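Long-range contact in TsrD (Streptomyces laurentii, PDB 5X7L), which is a SnoaL-like polyketide cyclase family protein with the cone-shaped alpha-plus-beta fold of the NTF2 clan: residues D76-R87 and R101-I112. Residues are numbered along the deposited sequence; the frame is centred on the assembly and turned at random.
Sequences DKAVARMTFSGR and RFSVGLIDIFLI. With IPA (isopropyl alcohol), chain G.
Phe-102 lays its ring flat over Gly-86, whose backbone N lies over the centre of the ring, 3.7 Å above its plane. Its chi1 of 65° puts CG between its own backbone N and carbonyl carbon, which turns the ring across to the other strand. Gly-86 has no side chain, so the ring can settle on bare backbone. CE2 of Phe-102 also reaches a face of the Phe-84 ring, 3.7 Å from CE2 of Phe-84 and near the rim. The two rings meet obliquely, with planes at 59°. Trp-57 meets Phe-84 edge-to-face.

Further along this face, Leu-106 sends CD1 to the CE methyl of selenomethionine Met-82 (3.7 Å) and CD2 to CB of Phe-84. The chain of Met-82 bends at its last torsion, chi3 -78°, and CE ends 3.3 Å from OD2 of Asp-108. That same OD2 accepts a 2.6 Å hydrogen bond from O2 of an isopropyl alcohol molecule. Helix 6-22 covers this face at Met-82.

The two strands are the antiparallel central pair of the four-stranded curved sheet of the NTF2-like fold. Eleven backbone hydrogen bonds join them. The face with Phe-84, Met-82 and Asp-108 is consistent with the concave, pocket-lining side of such a sheet; the alcohol there probably comes from the crystallisation liquor.

On the other face, Val-79 brings CG1 to CG2 of Ile-107 (3.6 Å) and lays CG2 alongside CG1 of Ile-109. The second subunit packs on Val-79 and Ile-107. At one end, CD of Arg-101 lies over a face of the Arg-87 guanidinium, 3.5 Å from NH2 of Arg-87, whose NH1 is hydrogen-bonded to the carbonyl O of Gly-99. The guanidinium of Arg-101 folds back over the carbonyl O of Gly-86 and salt-bridges to Asp-63. A water at its edge links NH2 of Arg-101 to OG of Ser-85.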
ATOM      1  N   ASP B  76       3.172 -10.861  14.804  1.00 15.16           N
ATOM      2  CA  ASP B  76       1.883 -11.281  14.248  1.00 14.47           C
ATOM      3  C   ASP B  76       1.495 -10.506  12.985  1.00 13.09           C
ATOM      4  O   ASP B  76       0.318 -10.449  12.634  1.00 13.42           O
ATOM      5  CB  ASP B  76       0.773 -11.192  15.312  1.00 16.15           C
ATOM      6  CG  ASP B  76       0.523  -9.776  15.813  1.00 16.65           C
ATOM      7  OD1 ASP B  76       1.230  -8.835  15.392  1.00 17.27           O
ATOM      8  OD2 ASP B  76      -0.394  -9.612  16.646  1.00 18.60           O
ATOM      9  N   LYS B  77       2.488  -9.947  12.293  1.00 12.49           N
ATOM     10  CA  LYS B  77       2.246  -9.199  11.060  1.00 12.33           C
ATOM     11  C   LYS B  77       3.018  -9.770   9.877  1.00 11.63           C
ATOM     12  O   LYS B  77       4.189 -10.136   9.999  1.00 12.85           O
ATOM     13  CB  LYS B  77       2.623  -7.724  11.234  1.00 13.17           C
ATOM     14  CG  LYS B  77       1.790  -6.980  12.267  1.00 13.82           C
ATOM     15  CD  LYS B  77       0.383  -6.678  11.768  1.00 14.37           C
ATOM     16  CE  LYS B  77      -0.494  -6.114  12.876  1.00 15.71           C
ATOM     17  NZ  LYS B  77       0.060  -4.861  13.456  1.00 16.79           N
ATOM     18  N   ALA B  78       2.346  -9.829   8.731  1.00 11.48           N
ATOM     19  CA  ALA B  78       2.981 -10.177   7.467  1.00 11.86           C
ATOM     20  C   ALA B  78       2.598  -9.137   6.429  1.00 11.70           C
ATOM     21  O   ALA B  78       1.418  -8.848   6.246  1.00 12.89           O
ATOM     22  CB  ALA B  78       2.549 -11.562   7.015  1.00 13.32           C
ATOM     23  N   VAL B  79       3.598  -8.572   5.762  1.00 11.13           N
ATOM     24  CA  VAL B  79       3.367  -7.580   4.722  1.00 10.70           C
ATOM     25  C   VAL B  79       3.772  -8.156   3.378  1.00 10.12           C
ATOM     26  O   VAL B  79       4.925  -8.542   3.191  1.00 11.44           O
ATOM     27  CB  VAL B  79       4.165  -6.291   4.974  1.00 10.83           C
ATOM     28  CG1 VAL B  79       3.849  -5.262   3.896  1.00 11.49           C
ATOM     29  CG2 VAL B  79       3.862  -5.747   6.363  1.00 11.98           C
ATOM     30  N   ALA B  80       2.818  -8.221   2.452  1.00 10.23           N
ATOM     31  CA  ALA B  80       3.065  -8.746   1.115  1.00 10.65           C
ATOM     32  C   ALA B  80       2.884  -7.644   0.080  1.00 10.58           C
ATOM     33  O   ALA B  80       1.789  -7.094  -0.061  1.00 11.18           O
ATOM     34  CB  ALA B  80       2.125  -9.908   0.823  1.00 11.41           C
ATOM     35  N   ARG B  81       3.963  -7.309  -0.622  1.00 10.50           N
ATOM     36  CA  ARG B  81       3.874  -6.429  -1.780  1.00 10.46           C
ATOM     37  C   ARG B  81       3.731  -7.314  -3.007  1.00 10.36           C
ATOM     38  O   ARG B  81       4.543  -8.217  -3.221  1.00 11.10           O
ATOM     39  CB  ARG B  81       5.109  -5.536  -1.903  1.00 11.25           C
ATOM     40  CG  ARG B  81       5.043  -4.600  -3.101  1.00 11.67           C
ATOM     41  CD  ARG B  81       6.068  -3.488  -3.048  1.00 12.64           C
ATOM     42  NE  ARG B  81       7.447  -3.965  -3.135  1.00 13.02           N
ATOM     43  CZ  ARG B  81       8.092  -4.225  -4.271  1.00 14.21           C
ATOM     44  NH1 ARG B  81       7.483  -4.085  -5.445  1.00 15.36           N
ATOM     45  NH2 ARG B  81       9.356  -4.634  -4.235  1.00 15.48           N
HETATM   46  N   MSE B  82       2.698  -7.061  -3.809  1.00 10.80           N
HETATM   47  CA  MSE B  82       2.336  -7.952  -4.907  1.00 10.44           C
HETATM   48  C   MSE B  82       2.026  -7.185  -6.172  1.00 10.99           C
HETATM   49  O   MSE B  82       1.793  -5.971  -6.146  1.00 11.17           O
HETATM   50  CB  MSE B  82       1.128  -8.807  -4.505  1.00 11.29           C
HETATM   51  CG  MSE B  82       1.465  -9.777  -3.377  1.00 12.03           C
HETATM   52 SE   MSE B  82      -0.094 -10.716  -2.674  0.77 13.34          SE
HETATM   53  CE  MSE B  82      -0.799  -9.263  -1.586  1.00 14.36           C
ATOM     54  N   THR B  83       2.037  -7.914  -7.285  1.00 11.39           N
ATOM     55  CA  THR B  83       1.630  -7.405  -8.587  1.00 11.53           C
ATOM     56  C   THR B  83       0.459  -8.251  -9.080  1.00 11.01           C
ATOM     57  O   THR B  83       0.520  -9.482  -9.056  1.00 11.74           O
ATOM     58  CB  THR B  83       2.790  -7.450  -9.598  1.00 12.65           C
ATOM     59  OG1 THR B  83       3.841  -6.592  -9.147  1.00 13.60           O
ATOM     60  CG2 THR B  83       2.331  -6.981 -10.971  1.00 14.17           C
ATOM     61  N   PHE B  84      -0.594  -7.576  -9.529  1.00 11.33           N
ATOM     62  CA  PHE B  84      -1.853  -8.199  -9.925  1.00 11.26           C
ATOM     63  C   PHE B  84      -2.132  -7.822 -11.374  1.00 11.01           C
ATOM     64  O   PHE B  84      -2.218  -6.635 -11.700  1.00 11.64           O
ATOM     65  CB  PHE B  84      -2.958  -7.698  -8.993  1.00 12.33           C
ATOM     66  CG  PHE B  84      -4.335  -8.208  -9.310  1.00 14.38           C
ATOM     67  CD1 PHE B  84      -4.589  -9.565  -9.429  1.00 15.91           C
ATOM     68  CD2 PHE B  84      -5.398  -7.320  -9.420  1.00 16.30           C
ATOM     69  CE1 PHE B  84      -5.870 -10.022  -9.689  1.00 18.07           C
ATOM     70  CE2 PHE B  84      -6.680  -7.771  -9.678  1.00 17.51           C
ATOM     71  CZ  PHE B  84      -6.916  -9.123  -9.815  1.00 18.02           C
ATOM     72  N   SER B  85      -2.244  -8.821 -12.245  1.00 11.51           N
ATOM     73  CA  SER B  85      -2.417  -8.559 -13.671  1.00 11.63           C
ATOM     74  C   SER B  85      -3.385  -9.547 -14.300  1.00 11.32           C
ATOM     75  O   SER B  85      -3.708 -10.584 -13.719  1.00 11.79           O
ATOM     76  CB  SER B  85      -1.070  -8.612 -14.400  1.00 12.40           C
ATOM     77  OG  SER B  85      -0.513  -9.914 -14.355  1.00 13.12           O
ATOM     78  N   GLY B  86      -3.828  -9.218 -15.507  1.00 11.22           N
ATOM     79  CA  GLY B  86      -4.758 -10.059 -16.242  1.00 11.51           C
ATOM     80  C   GLY B  86      -5.450  -9.275 -17.328  1.00 11.72           C
ATOM     81  O   GLY B  86      -5.014  -8.180 -17.688  1.00 12.15           O
ATOM     82  N   ARG B  87      -6.528  -9.845 -17.853  1.00 12.24           N
ATOM     83  CA  ARG B  87      -7.370  -9.169 -18.828  1.00 12.45           C
ATOM     84  C   ARG B  87      -8.774  -9.053 -18.257  1.00 12.56           C
ATOM     85  O   ARG B  87      -9.357 -10.050 -17.830  1.00 12.92           O
ATOM     86  CB  ARG B  87      -7.411  -9.917 -20.163  1.00 13.27           C
ATOM     87  CG  ARG B  87      -8.152  -9.138 -21.240  1.00 13.41           C
ATOM     88  CD  ARG B  87      -8.145  -9.842 -22.584  1.00 15.14           C
ATOM     89  NE  ARG B  87      -6.803  -9.972 -23.148  1.00 15.22           N
ATOM     90  CZ  ARG B  87      -6.149  -9.011 -23.799  1.00 15.09           C
ATOM     91  NH1 ARG B  87      -6.697  -7.811 -23.977  1.00 15.20           N
ATOM     92  NH2 ARG B  87      -4.934  -9.257 -24.278  1.00 15.99           N
ATOM     93  N   ARG B 101      -5.941  -5.443 -20.967  1.00 14.05           N
ATOM     94  CA  ARG B 101      -4.925  -5.877 -20.017  1.00 13.88           C
ATOM     95  C   ARG B 101      -4.743  -4.846 -18.915  1.00 13.35           C
ATOM     96  O   ARG B 101      -4.899  -3.645 -19.138  1.00 14.11           O
ATOM     97  CB  ARG B 101      -3.572  -6.075 -20.712  1.00 14.80           C
ATOM     98  CG  ARG B 101      -3.515  -7.167 -21.764  1.00 15.76           C
ATOM     99  CD  ARG B 101      -3.539  -8.559 -21.149  1.00 14.84           C
ATOM    100  NE  ARG B 101      -2.528  -8.742 -20.113  1.00 14.28           N
ATOM    101  CZ  ARG B 101      -2.419  -9.834 -19.360  1.00 13.28           C
ATOM    102  NH1 ARG B 101      -3.245 -10.859 -19.538  1.00 13.17           N
ATOM    103  NH2 ARG B 101      -1.476  -9.907 -18.430  1.00 13.45           N
ATOM    104  N   PHE B 102      -4.379  -5.323 -17.735  1.00 13.18           N
ATOM    105  CA  PHE B 102      -3.987  -4.443 -16.643  1.00 12.56           C
ATOM    106  C   PHE B 102      -2.864  -5.088 -15.848  1.00 12.29           C
ATOM    107  O   PHE B 102      -2.696  -6.306 -15.869  1.00 12.20           O
ATOM    108  CB  PHE B 102      -5.177  -4.137 -15.721  1.00 13.67           C
ATOM    109  CG  PHE B 102      -5.702  -5.343 -14.992  1.00 13.82           C
ATOM    110  CD1 PHE B 102      -6.698  -6.130 -15.552  1.00 14.21           C
ATOM    111  CD2 PHE B 102      -5.191  -5.698 -13.749  1.00 14.48           C
ATOM    112  CE1 PHE B 102      -7.178  -7.244 -14.887  1.00 14.62           C
ATOM    113  CE2 PHE B 102      -5.665  -6.814 -13.082  1.00 14.53           C
ATOM    114  CZ  PHE B 102      -6.660  -7.588 -13.652  1.00 14.56           C
ATOM    115  N   SER B 103      -2.101  -4.258 -15.151  1.00 11.92           N
ATOM    116  CA  SER B 103      -1.117  -4.724 -14.189  1.00 11.83           C
ATOM    117  C   SER B 103      -0.955  -3.623 -13.158  1.00 11.97           C
ATOM    118  O   SER B 103      -0.570  -2.504 -13.505  1.00 12.80           O
ATOM    119  CB  SER B 103       0.219  -5.038 -14.861  1.00 12.79           C
ATOM    120  OG  SER B 103       1.146  -5.518 -13.901  1.00 13.87           O
ATOM    121  N   VAL B 104      -1.276  -3.932 -11.904  1.00 11.77           N
ATOM    122  CA  VAL B 104      -1.193  -2.946 -10.830  1.00 12.44           C
ATOM    123  C   VAL B 104      -0.536  -3.526  -9.592  1.00 12.05           C
ATOM    124  O   VAL B 104      -0.577  -4.734  -9.347  1.00 12.66           O
ATOM    125  CB  VAL B 104      -2.582  -2.385 -10.439  1.00 13.16           C
ATOM    126  CG1 VAL B 104      -3.165  -1.573 -11.583  1.00 14.98           C
ATOM    127  CG2 VAL B 104      -3.531  -3.500 -10.016  1.00 13.62           C
ATOM    128  N   GLY B 105       0.054  -2.642  -8.801  1.00 11.64           N
ATOM    129  CA  GLY B 105       0.660  -3.034  -7.546  1.00 11.70           C
ATOM    130  C   GLY B 105      -0.309  -2.918  -6.387  1.00 11.33           C
ATOM    131  O   GLY B 105      -1.273  -2.142  -6.418  1.00 11.66           O
ATOM    132  N   LEU B 106      -0.047  -3.708  -5.354  1.00 11.27           N
ATOM    133  CA  LEU B 106      -0.792  -3.619  -4.108  1.00 11.79           C
ATOM    134  C   LEU B 106       0.129  -4.012  -2.968  1.00 10.92           C
ATOM    135  O   LEU B 106       1.145  -4.686  -3.177  1.00 11.27           O
ATOM    136  CB  LEU B 106      -2.036  -4.516  -4.147  1.00 12.67           C
ATOM    137  CG  LEU B 106      -1.784  -6.022  -4.311  1.00 13.33           C
ATOM    138  CD1 LEU B 106      -2.813  -6.855  -3.553  1.00 14.87           C
ATOM    139  CD2 LEU B 106      -1.705  -6.450  -5.770  1.00 14.14           C
ATOM    140  N   ILE B 107      -0.220  -3.562  -1.770  1.00 10.88           N
ATOM    141  CA  ILE B 107       0.449  -4.004  -0.557  1.00 10.78           C
ATOM    142  C   ILE B 107      -0.627  -4.392   0.449  1.00 10.89           C
ATOM    143  O   ILE B 107      -1.512  -3.590   0.752  1.00 11.25           O
ATOM    144  CB  ILE B 107       1.367  -2.921   0.041  1.00 11.26           C
ATOM    145  CG1 ILE B 107       2.428  -2.492  -0.978  1.00 11.58           C
ATOM    146  CG2 ILE B 107       2.013  -3.437   1.323  1.00 11.92           C
ATOM    147  CD1 ILE B 107       3.243  -1.284  -0.558  1.00 11.70           C
ATOM    148  N   ASP B 108      -0.550  -5.628   0.944  1.00 11.05           N
ATOM    149  CA  ASP B 108      -1.437  -6.126   1.995  1.00 11.27           C
ATOM    150  C   ASP B 108      -0.653  -6.316   3.282  1.00 10.26           C
ATOM    151  O   ASP B 108       0.428  -6.906   3.268  1.00 11.76           O
ATOM    152  CB  ASP B 108      -2.041  -7.486   1.623  1.00 12.97           C
ATOM    153  CG  ASP B 108      -3.063  -7.410   0.508  1.00 14.21           C
ATOM    154  OD1 ASP B 108      -3.386  -6.306   0.026  1.00 15.87           O
ATOM    155  OD2 ASP B 108      -3.549  -8.486   0.110  1.00 15.17           O
ATOM    156  N   ILE B 109      -1.214  -5.832   4.386  1.00 10.12           N
ATOM    157  CA  ILE B 109      -0.699  -6.133   5.714  1.00 10.20           C
ATOM    158  C   ILE B 109      -1.691  -7.071   6.380  1.00 10.03           C
ATOM    159  O   ILE B 109      -2.855  -6.718   6.547  1.00 10.89           O
ATOM    160  CB  ILE B 109      -0.521  -4.865   6.567  1.00 10.44           C
ATOM    161  CG1 ILE B 109       0.429  -3.890   5.867  1.00 10.87           C
ATOM    162  CG2 ILE B 109      -0.014  -5.232   7.957  1.00 11.43           C
ATOM    163  CD1 ILE B 109       0.566  -2.554   6.559  1.00 12.64           C
ATOM    164  N   PHE B 110      -1.230  -8.264   6.749  1.00 10.80           N
ATOM    165  CA  PHE B 110      -2.070  -9.258   7.406  1.00 11.23           C
ATOM    166  C   PHE B 110      -1.753  -9.360   8.889  1.00 11.21           C
ATOM    167  O   PHE B 110      -0.588  -9.338   9.289  1.00 11.83           O
ATOM    168  CB  PHE B 110      -1.861 -10.641   6.795  1.00 11.85           C
ATOM    169  CG  PHE B 110      -2.275 -10.756   5.360  1.00 11.40           C
ATOM    170  CD1 PHE B 110      -3.615 -10.865   5.015  1.00 11.92           C
ATOM    171  CD2 PHE B 110      -1.322 -10.795   4.352  1.00 12.55           C
ATOM    172  CE1 PHE B 110      -3.999 -10.993   3.689  1.00 13.09           C
ATOM    173  CE2 PHE B 110      -1.702 -10.919   3.024  1.00 13.11           C
ATOM    174  CZ  PHE B 110      -3.041 -11.022   2.694  1.00 13.26           C
ATOM    175  N   LEU B 111      -2.807  -9.487   9.690  1.00 11.31           N
ATOM    176  CA  LEU B 111      -2.702  -9.844  11.100  1.00 11.67           C
ATOM    177  C   LEU B 111      -2.834 -11.358  11.238  1.00 11.37           C
ATOM    178  O   LEU B 111      -3.780 -11.950  10.718  1.00 12.55           O
ATOM    179  CB  LEU B 111      -3.800  -9.147  11.905  1.00 13.06           C
ATOM    180  CG  LEU B 111      -3.891  -9.451  13.404  1.00 14.15           C
ATOM    181  CD1 LEU B 111      -2.667  -8.929  14.142  1.00 15.81           C
ATOM    182  CD2 LEU B 111      -5.171  -8.857  13.982  1.00 16.24           C
ATOM    183  N   ILE B 112      -1.890 -11.975  11.942  1.00 11.88           N
ATOM    184  CA  ILE B 112      -1.886 -13.419  12.155  1.00 12.90           C
ATOM    185  C   ILE B 112      -2.504 -13.762  13.511  1.00 13.28           C
ATOM    186  O   ILE B 112      -2.048 -13.275  14.546  1.00 13.87           O
ATOM    187  CB  ILE B 112      -0.450 -13.985  12.074  1.00 13.37           C
ATOM    188  CG1 ILE B 112       0.172 -13.662  10.710  1.00 13.97           C
ATOM    189  CG2 ILE B 112      -0.443 -15.490  12.325  1.00 14.18           C
ATOM    190  CD1 ILE B 112       1.680 -13.783  10.677  1.00 14.83           C
TER
HETATM  191  C1  IPA G 202      -6.509  -9.439   1.050  1.00 20.11           C
HETATM  192  C2  IPA G 202      -6.904  -8.995  -0.352  1.00 20.20           C
HETATM  193  C3  IPA G 202      -7.628  -7.656  -0.309  1.00 24.59           C
HETATM  194  O2  IPA G 202      -5.736  -8.865  -1.157  1.00 19.62           O
HETATM  195  O   HOH W   1      -2.448 -11.559  16.712  1.00 18.59           O
HETATM  196  O   HOH W   2      -1.479 -11.773 -16.289  1.00 13.50           O